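Local coordinates for nuclease NucT (Helicobacter pylori, PDB 6EHI), which is a nuclease of the PLD-like family, built on a mixed beta sheet flanked by helices, at residues A110-A122 against E134-A148. The protein carries 1 engineered substitution. Residues are numbered along the deposited sequence; the frame is centred on the assembly and turned at random.
With ACT (acetate ion), chain M.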
ATOM      1  N   ALA A 110      -3.565  -2.610   9.508  1.00 12.62           N
ATOM      2  CA  ALA A 110      -4.086  -2.667  10.872  1.00 14.36           C
ATOM      3  C   ALA A 110      -5.271  -3.676  10.939  1.00 15.39           C
ATOM      4  O   ALA A 110      -6.202  -3.597  10.113  1.00 17.15           O
ATOM      5  CB  ALA A 110      -4.528  -1.365  11.359  1.00 14.18           C
ATOM      6  N   ILE A 111      -5.162  -4.657  11.822  1.00 13.86           N
ATOM      7  CA  ILE A 111      -6.261  -5.622  12.039  1.00 14.70           C
ATOM      8  C   ILE A 111      -6.913  -5.308  13.391  1.00 14.69           C
ATOM      9  O   ILE A 111      -6.266  -5.409  14.426  1.00 17.48           O
ATOM     10  CB  ILE A 111      -5.757  -7.029  12.056  1.00 15.72           C
ATOM     11  CG1 ILE A 111      -4.835  -7.367  10.832  1.00 17.19           C
ATOM     12  CG2 ILE A 111      -6.947  -7.996  12.065  1.00 17.11           C
ATOM     13  CD1 ILE A 111      -4.058  -8.624  10.967  1.00 18.94           C
ATOM     14  N   ILE A 112      -8.201  -5.068  13.390  1.00 16.12           N
ATOM     15  CA  ILE A 112      -8.892  -4.629  14.580  1.00 16.67           C
ATOM     16  C   ILE A 112      -9.829  -5.767  15.025  1.00 21.37           C
ATOM     17  O   ILE A 112     -10.726  -6.154  14.259  1.00 19.04           O
ATOM     18  CB  ILE A 112      -9.750  -3.361  14.329  1.00 20.51           C
ATOM     19  CG1 ILE A 112      -8.961  -2.208  13.692  1.00 20.90           C
ATOM     20  CG2 ILE A 112     -10.366  -2.865  15.633  1.00 20.69           C
ATOM     21  CD1 ILE A 112      -7.636  -1.902  14.359  1.00 23.82           C
ATOM     22  N   ASP A 113      -9.650  -6.255  16.259  1.00 24.44           N
ATOM     23  CA  ASP A 113     -10.474  -7.354  16.785  1.00 25.56           C
ATOM     24  C   ASP A 113     -10.504  -8.495  15.686  1.00 27.31           C
ATOM     25  O   ASP A 113      -9.482  -8.880  15.080  1.00 23.92           O
ATOM     26  CB  ASP A 113     -11.853  -6.827  17.160  1.00 25.57           C
ATOM     27  CG  ASP A 113     -11.844  -5.657  18.241  1.00 27.49           C
ATOM     28  OD1 ASP A 113     -10.833  -5.461  18.997  1.00 25.83           O
ATOM     29  OD2 ASP A 113     -12.881  -4.963  18.416  1.00 27.00           O
ATOM     30  N   ASP A 114     -11.670  -9.060  15.414  1.00 32.16           N
ATOM     31  CA  ASP A 114     -11.738  -9.997  14.215  1.00 37.47           C
ATOM     32  C   ASP A 114     -12.618  -9.335  13.189  1.00 36.44           C
ATOM     33  O   ASP A 114     -13.315  -9.987  12.400  1.00 31.43           O
ATOM     34  CB  ASP A 114     -12.273 -11.372  14.648  1.00 35.76           C
ATOM     35  CG  ASP A 114     -13.570 -11.277  15.540  1.00 47.03           C
ATOM     36  OD1 ASP A 114     -13.886 -10.176  16.084  1.00 44.62           O
ATOM     37  OD2 ASP A 114     -14.262 -12.323  15.699  1.00 48.25           O
ATOM     38  N   LYS A 115     -12.683  -8.010  13.242  1.00 30.65           N
ATOM     39  CA  LYS A 115     -13.735  -7.332  12.552  1.00 31.33           C
ATOM     40  C   LYS A 115     -13.316  -6.457  11.444  1.00 26.73           C
ATOM     41  O   LYS A 115     -14.134  -6.220  10.550  1.00 27.18           O
ATOM     42  CB  LYS A 115     -14.555  -6.517  13.536  1.00 34.48           C
ATOM     43  CG  LYS A 115     -15.072  -7.324  14.725  1.00 40.77           C
ATOM     44  CD  LYS A 115     -15.848  -8.599  14.338  1.00 43.37           C
ATOM     45  CE  LYS A 115     -16.640  -9.173  15.526  1.00 45.58           C
ATOM     46  NZ  LYS A 115     -17.980  -8.531  15.641  1.00 51.23           N
ATOM     47  N   ILE A 116     -12.119  -5.871  11.489  1.00 22.49           N
ATOM     48  CA  ILE A 116     -11.774  -4.899  10.443  1.00 22.10           C
ATOM     49  C   ILE A 116     -10.309  -5.082  10.051  1.00 18.34           C
ATOM     50  O   ILE A 116      -9.492  -5.420  10.870  1.00 15.53           O
ATOM     51  CB  ILE A 116     -11.869  -3.387  10.895  1.00 23.81           C
ATOM     52  CG1 ILE A 116     -13.211  -3.060  11.559  1.00 26.77           C
ATOM     53  CG2 ILE A 116     -11.619  -2.454   9.727  1.00 26.28           C
ATOM     54  CD1 ILE A 116     -13.099  -1.745  12.396  1.00 27.71           C
ATOM     55  N   VAL A 117     -10.030  -4.986   8.745  1.00 17.92           N
ATOM     56  CA  VAL A 117      -8.646  -4.805   8.303  1.00 19.75           C
ATOM     57  C   VAL A 117      -8.544  -3.563   7.433  1.00 17.50           C
ATOM     58  O   VAL A 117      -9.423  -3.245   6.631  1.00 17.41           O
ATOM     59  CB  VAL A 117      -8.040  -6.025   7.667  1.00 22.24           C
ATOM     60  CG1 VAL A 117      -8.828  -6.457   6.459  1.00 24.55           C
ATOM     61  CG2 VAL A 117      -6.580  -5.709   7.332  1.00 23.45           C
ATOM     62  N   PHE A 118      -7.487  -2.773   7.725  1.00 14.71           N
ATOM     63  CA  PHE A 118      -7.084  -1.573   6.970  1.00 15.58           C
ATOM     64  C   PHE A 118      -5.836  -1.872   6.261  1.00 14.40           C
ATOM     65  O   PHE A 118      -4.858  -2.423   6.805  1.00 13.43           O
ATOM     66  CB  PHE A 118      -6.801  -0.353   7.902  1.00 13.37           C
ATOM     67  CG  PHE A 118      -8.006   0.134   8.661  1.00 15.14           C
ATOM     68  CD1 PHE A 118      -8.365  -0.374   9.905  1.00 14.70           C
ATOM     69  CD2 PHE A 118      -8.740   1.213   8.178  1.00 17.18           C
ATOM     70  CE1 PHE A 118      -9.417   0.152  10.578  1.00 17.22           C
ATOM     71  CE2 PHE A 118      -9.852   1.719   8.852  1.00 18.24           C
ATOM     72  CZ  PHE A 118     -10.189   1.181  10.041  1.00 18.32           C
ATOM     73  N   LEU A 119      -5.862  -1.689   4.958  1.00 14.73           N
ATOM     74  CA  LEU A 119      -4.640  -1.837   4.190  1.00 17.09           C
ATOM     75  C   LEU A 119      -4.545  -0.841   3.045  1.00 15.35           C
ATOM     76  O   LEU A 119      -5.439  -0.103   2.835  1.00 15.36           O
ATOM     77  CB  LEU A 119      -4.465  -3.301   3.692  1.00 19.02           C
ATOM     78  CG  LEU A 119      -5.517  -3.861   2.735  1.00 21.20           C
ATOM     79  CD1 LEU A 119      -5.336  -3.389   1.292  1.00 23.25           C
ATOM     80  CD2 LEU A 119      -5.472  -5.340   2.704  1.00 25.76           C
ATOM     81  N   GLY A 120      -3.446  -0.789   2.300  1.00 15.45           N
ATOM     82  CA  GLY A 120      -3.307   0.264   1.290  1.00 14.74           C
ATOM     83  C   GLY A 120      -1.868   0.778   1.235  1.00 15.96           C
ATOM     84  O   GLY A 120      -0.915   0.049   1.583  1.00 15.75           O
ATOM     85  N   SER A 121      -1.700   1.971   0.717  1.00 14.20           N
ATOM     86  CA  SER A 121      -0.377   2.507   0.386  1.00 13.88           C
ATOM     87  C   SER A 121       0.174   3.422   1.421  1.00 14.58           C
ATOM     88  O   SER A 121       1.349   3.750   1.325  1.00 16.19           O
ATOM     89  CB  SER A 121      -0.460   3.284  -0.952  1.00 14.38           C
ATOM     90  OG  SER A 121      -1.376   4.391  -0.916  1.00 14.82           O
ATOM     91  N   ALA A 122      -0.650   3.855   2.360  1.00 14.83           N
ATOM     92  CA  ALA A 122      -0.267   5.016   3.163  1.00 13.92           C
ATOM     93  C   ALA A 122       0.573   4.571   4.400  1.00 13.97           C
ATOM     94  O   ALA A 122       0.053   3.928   5.255  1.00 13.66           O
ATOM     95  CB  ALA A 122      -1.488   5.724   3.674  1.00 15.24           C
ATOM     96  N   GLU A 134      -2.617   8.602  -2.119  1.00 14.99           N
ATOM     97  CA  GLU A 134      -2.527   7.300  -1.459  1.00 15.07           C
ATOM     98  C   GLU A 134      -3.832   6.643  -1.681  1.00 13.53           C
ATOM     99  O   GLU A 134      -4.846   7.303  -2.028  1.00 15.35           O
ATOM    100  CB  GLU A 134      -2.370   7.452   0.087  1.00 14.53           C
ATOM    101  CG  GLU A 134      -1.181   8.260   0.504  1.00 15.37           C
ATOM    102  CD  GLU A 134       0.130   7.497   0.605  1.00 17.55           C
ATOM    103  OE1 GLU A 134       0.277   6.333   0.160  1.00 17.89           O
ATOM    104  OE2 GLU A 134       1.109   8.145   1.027  1.00 21.78           O
ATOM    105  N   VAL A 135      -3.896   5.392  -1.328  1.00 14.59           N
ATOM    106  CA  VAL A 135      -5.164   4.736  -1.107  1.00 14.64           C
ATOM    107  C   VAL A 135      -5.183   4.059   0.245  1.00 15.00           C
ATOM    108  O   VAL A 135      -4.175   3.399   0.681  1.00 15.60           O
ATOM    109  CB  VAL A 135      -5.604   3.789  -2.221  1.00 17.66           C
ATOM    110  CG1 VAL A 135      -5.882   4.537  -3.513  1.00 17.82           C
ATOM    111  CG2 VAL A 135      -4.605   2.673  -2.446  1.00 19.26           C
ATOM    112  N   LEU A 136      -6.367   4.039   0.854  1.00 14.95           N
ATOM    113  CA  LEU A 136      -6.570   3.341   2.149  1.00 16.08           C
ATOM    114  C   LEU A 136      -7.859   2.547   2.010  1.00 19.01           C
ATOM    115  O   LEU A 136      -8.930   3.154   1.651  1.00 22.04           O
ATOM    116  CB  LEU A 136      -6.646   4.331   3.291  1.00 20.26           C
ATOM    117  CG  LEU A 136      -6.531   3.739   4.682  1.00 25.23           C
ATOM    118  CD1 LEU A 136      -5.884   4.762   5.600  1.00 23.70           C
ATOM    119  CD2 LEU A 136      -7.887   3.413   5.203  1.00 27.96           C
ATOM    120  N   LEU A 137      -7.802   1.249   2.205  1.00 17.59           N
ATOM    121  CA  LEU A 137      -8.983   0.371   2.131  1.00 17.02           C
ATOM    122  C   LEU A 137      -9.307  -0.233   3.468  1.00 18.54           C
ATOM    123  O   LEU A 137      -8.438  -0.803   4.129  1.00 17.52           O
ATOM    124  CB  LEU A 137      -8.786  -0.728   1.125  1.00 18.22           C
ATOM    125  CG  LEU A 137     -10.107  -1.548   0.968  1.00 23.87           C
ATOM    126  CD1 LEU A 137     -10.721  -1.100  -0.323  1.00 29.52           C
ATOM    127  CD2 LEU A 137      -9.936  -3.011   0.997  1.00 29.41           C
ATOM    128  N   LYS A 138     -10.533  -0.046   3.900  1.00 19.27           N
ATOM    129  CA  LYS A 138     -11.123  -0.723   5.064  1.00 16.72           C
ATOM    130  C   LYS A 138     -12.048  -1.815   4.602  1.00 17.81           C
ATOM    131  O   LYS A 138     -12.843  -1.592   3.657  1.00 19.86           O
ATOM    132  CB  LYS A 138     -11.933   0.265   5.861  1.00 17.98           C
ATOM    133  CG  LYS A 138     -12.570  -0.256   7.127  1.00 21.09           C
ATOM    134  CD  LYS A 138     -13.336   0.892   7.823  1.00 22.21           C
ATOM    135  CE  LYS A 138     -14.228   0.370   8.930  1.00 28.39           C
ATOM    136  NZ  LYS A 138     -15.127   1.488   9.326  1.00 27.09           N
ATOM    137  N   THR A 139     -11.865  -2.987   5.158  1.00 16.77           N
ATOM    138  CA  THR A 139     -12.800  -4.084   4.908  1.00 18.27           C
ATOM    139  C   THR A 139     -13.155  -4.843   6.131  1.00 19.46           C
ATOM    140  O   THR A 139     -12.349  -4.991   7.061  1.00 17.93           O
ATOM    141  CB  THR A 139     -12.347  -5.006   3.774  1.00 20.51           C
ATOM    142  OG1 THR A 139     -13.372  -5.978   3.446  1.00 20.12           O
ATOM    143  CG2 THR A 139     -11.132  -5.766   4.138  1.00 23.98           C
ATOM    144  N   ASP A 140     -14.393  -5.367   6.144  1.00 18.59           N
ATOM    145  CA  ASP A 140     -14.835  -6.342   7.162  1.00 22.06           C
ATOM    146  C   ASP A 140     -14.979  -7.763   6.598  1.00 20.29           C
ATOM    147  O   ASP A 140     -15.633  -8.629   7.190  1.00 25.02           O
ATOM    148  CB  ASP A 140     -16.145  -5.881   7.826  1.00 23.42           C
ATOM    149  CG  ASP A 140     -17.304  -5.864   6.884  1.00 27.93           C
ATOM    150  OD1 ASP A 140     -17.138  -6.138   5.680  1.00 24.68           O
ATOM    151  OD2 ASP A 140     -18.445  -5.591   7.338  1.00 32.02           O
ATOM    152  N   ASP A 141     -14.394  -8.032   5.437  1.00 19.63           N
ATOM    153  CA  ASP A 141     -14.466  -9.315   4.832  1.00 22.43           C
ATOM    154  C   ASP A 141     -13.745 -10.342   5.671  1.00 22.91           C
ATOM    155  O   ASP A 141     -12.509 -10.276   5.863  1.00 22.20           O
ATOM    156  CB  ASP A 141     -13.826  -9.252   3.453  1.00 24.65           C
ATOM    157  CG  ASP A 141     -13.847 -10.565   2.730  1.00 29.07           C
ATOM    158  OD1 ASP A 141     -14.862 -11.267   2.721  1.00 36.44           O
ATOM    159  OD2 ASP A 141     -12.843 -10.904   2.122  1.00 30.40           O
ATOM    160  N   THR A 142     -14.484 -11.381   6.099  1.00 25.99           N
ATOM    161  CA  THR A 142     -13.948 -12.204   7.170  1.00 24.84           C
ATOM    162  C   THR A 142     -12.827 -13.125   6.614  1.00 23.96           C
ATOM    163  O   THR A 142     -11.900 -13.381   7.319  1.00 21.96           O
ATOM    164  CB  THR A 142     -15.084 -13.021   7.879  1.00 28.76           C
ATOM    165  OG1 THR A 142     -15.688 -13.903   6.943  1.00 32.24           O
ATOM    166  CG2 THR A 142     -16.156 -12.121   8.419  1.00 26.86           C
ATOM    167  N   GLU A 143     -12.901 -13.562   5.352  1.00 24.90           N
ATOM    168  CA  GLU A 143     -11.834 -14.339   4.765  1.00 24.76           C
ATOM    169  C   GLU A 143     -10.554 -13.540   4.730  1.00 20.97           C
ATOM    170  O   GLU A 143      -9.476 -14.078   5.085  1.00 22.05           O
ATOM    171  CB  GLU A 143     -12.181 -14.909   3.353  1.00 27.80           C
ATOM    172  CG  GLU A 143     -11.172 -15.959   2.918  1.00 31.29           C
ATOM    173  CD  GLU A 143     -11.462 -16.594   1.578  1.00 35.58           C
ATOM    174  OE1 GLU A 143     -12.511 -16.228   0.986  1.00 34.79           O
ATOM    175  OE2 GLU A 143     -10.594 -17.403   1.118  1.00 32.87           O
ATOM    176  N   THR A 144     -10.647 -12.269   4.308  1.00 18.67           N
ATOM    177  CA  THR A 144      -9.435 -11.370   4.318  1.00 16.89           C
ATOM    178  C   THR A 144      -8.901 -11.169   5.736  1.00 16.69           C
ATOM    179  O   THR A 144      -7.683 -11.233   5.941  1.00 18.39           O
ATOM    180  CB  THR A 144      -9.849 -10.040   3.751  1.00 17.12           C
ATOM    181  OG1 THR A 144     -10.349 -10.239   2.463  1.00 19.80           O
ATOM    182  CG2 THR A 144      -8.699  -9.017   3.609  1.00 16.76           C
ATOM    183  N   ILE A 145      -9.789 -10.907   6.686  1.00 17.07           N
ATOM    184  CA  ILE A 145      -9.381 -10.729   8.081  1.00 19.93           C
ATOM    185  C   ILE A 145      -8.690 -11.974   8.604  1.00 17.65           C
ATOM    186  O   ILE A 145      -7.611 -11.882   9.200  1.00 19.26           O
ATOM    187  CB  ILE A 145     -10.524 -10.254   9.033  1.00 19.72           C
ATOM    188  CG1 ILE A 145     -10.992  -8.859   8.646  1.00 21.59           C
ATOM    189  CG2 ILE A 145     -10.067 -10.281  10.506  1.00 20.64           C
ATOM    190  CD1 ILE A 145     -12.382  -8.384   9.105  1.00 24.25           C
ATOM    191  N   LEU A 146      -9.274 -13.171   8.424  1.00 18.07           N
ATOM    192  CA  LEU A 146      -8.644 -14.432   8.927  1.00 20.18           C
ATOM    193  C   LEU A 146      -7.295 -14.667   8.289  1.00 18.27           C
ATOM    194  O   LEU A 146      -6.336 -15.111   8.920  1.00 21.01           O
ATOM    195  CB  LEU A 146      -9.542 -15.667   8.706  1.00 23.66           C
ATOM    196  CG  LEU A 146     -10.847 -15.607   9.459  1.00 26.33           C
ATOM    197  CD1 LEU A 146     -11.774 -16.716   8.954  1.00 27.23           C
ATOM    198  CD2 LEU A 146     -10.646 -15.723  10.968  1.00 28.58           C
ATOM    199  N   LYS A 147      -7.184 -14.428   6.989  1.00 14.95           N
ATOM    200  CA  LYS A 147      -5.934 -14.630   6.389  1.00 16.84           C
ATOM    201  C   LYS A 147      -4.885 -13.580   6.937  1.00 15.09           C
ATOM    202  O   LYS A 147      -3.742 -13.982   7.253  1.00 16.53           O
ATOM    203  CB  LYS A 147      -6.030 -14.491   4.869  1.00 17.24           C
ATOM    204  CG  LYS A 147      -4.682 -14.342   4.159  1.00 21.52           C
ATOM    205  CD  LYS A 147      -4.739 -14.407   2.648  1.00 23.37           C
ATOM    206  CE  LYS A 147      -4.788 -15.815   2.101  1.00 24.47           C
ATOM    207  NZ  LYS A 147      -4.549 -15.849   0.620  1.00 22.51           N
ATOM    208  N   ALA A 148      -5.274 -12.327   7.051  1.00 15.54           N
ATOM    209  CA  ALA A 148      -4.343 -11.319   7.544  1.00 17.24           C
ATOM    210  C   ALA A 148      -3.892 -11.687   8.966  1.00 17.18           C
ATOM    211  O   ALA A 148      -2.697 -11.621   9.204  1.00 18.62           O
ATOM    212  CB  ALA A 148      -4.943  -9.981   7.521  1.00 15.25           C
TER
HETATM  213  C   ACT M 201      -2.873   2.115   5.219  1.00 16.91           C
HETATM  214  O   ACT M 201      -2.754   2.265   3.942  1.00 18.19           O
HETATM  215  OXT ACT M 201      -2.133   2.733   6.002  1.00 18.20           O
HETATM  216  CH3 ACT M 201      -3.914   1.239   5.848  1.00 15.55           C
HETATM  217  O   HOH W   1     -15.804  -8.877   9.892  1.00 34.73           O
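Strands 116-120 and 134-139 pair antiparallel in the mixed sheet of this PLD-like domain, their axes 4.6 Å apart at 159°; the first turns of helix 142-158 then pack against the face carrying Val-117 and Leu-119, beside Ile-111 and Val-117. Val-117 with Thr-139 and Leu-119 with Leu-137 are hydrogen-bonded pairs, each closed by two N-H...O bonds. Beyond them the ladder passes to a side chain: Ser-121 N donates to Val-135 O, while Val-135 N donates to Ser-121 OG at 2.7 Å. With chi1 at 60°, that hydroxyl sits between the backbone N and the carbonyl carbon of Ser-121 and also donates to the anti lone pair of Glu-134 OE1, 2.8 Å from OG. Asn-106 of the second subunit bonds the same carboxylate oxygen. On the face bearing Phe-118, the extended chain of Lys-138 runs alongside the ring, CG making an off-centre CH-pi contact 4.2 Å from its centroid, and Leu-136 CD2 meets the ring edge. On the other face, Val-117 CG1 is pressed against Thr-139 CG2 at 3.3 Å, tighter than usual. Ile-145 CD1 lies 3.1 Å from Lys-115 O in the classic beta bulge, where Lys-115 and Ile-116 both face Ile-112, and Ile-145 CG1 meets Val-117 CG1 at 3.9 Å.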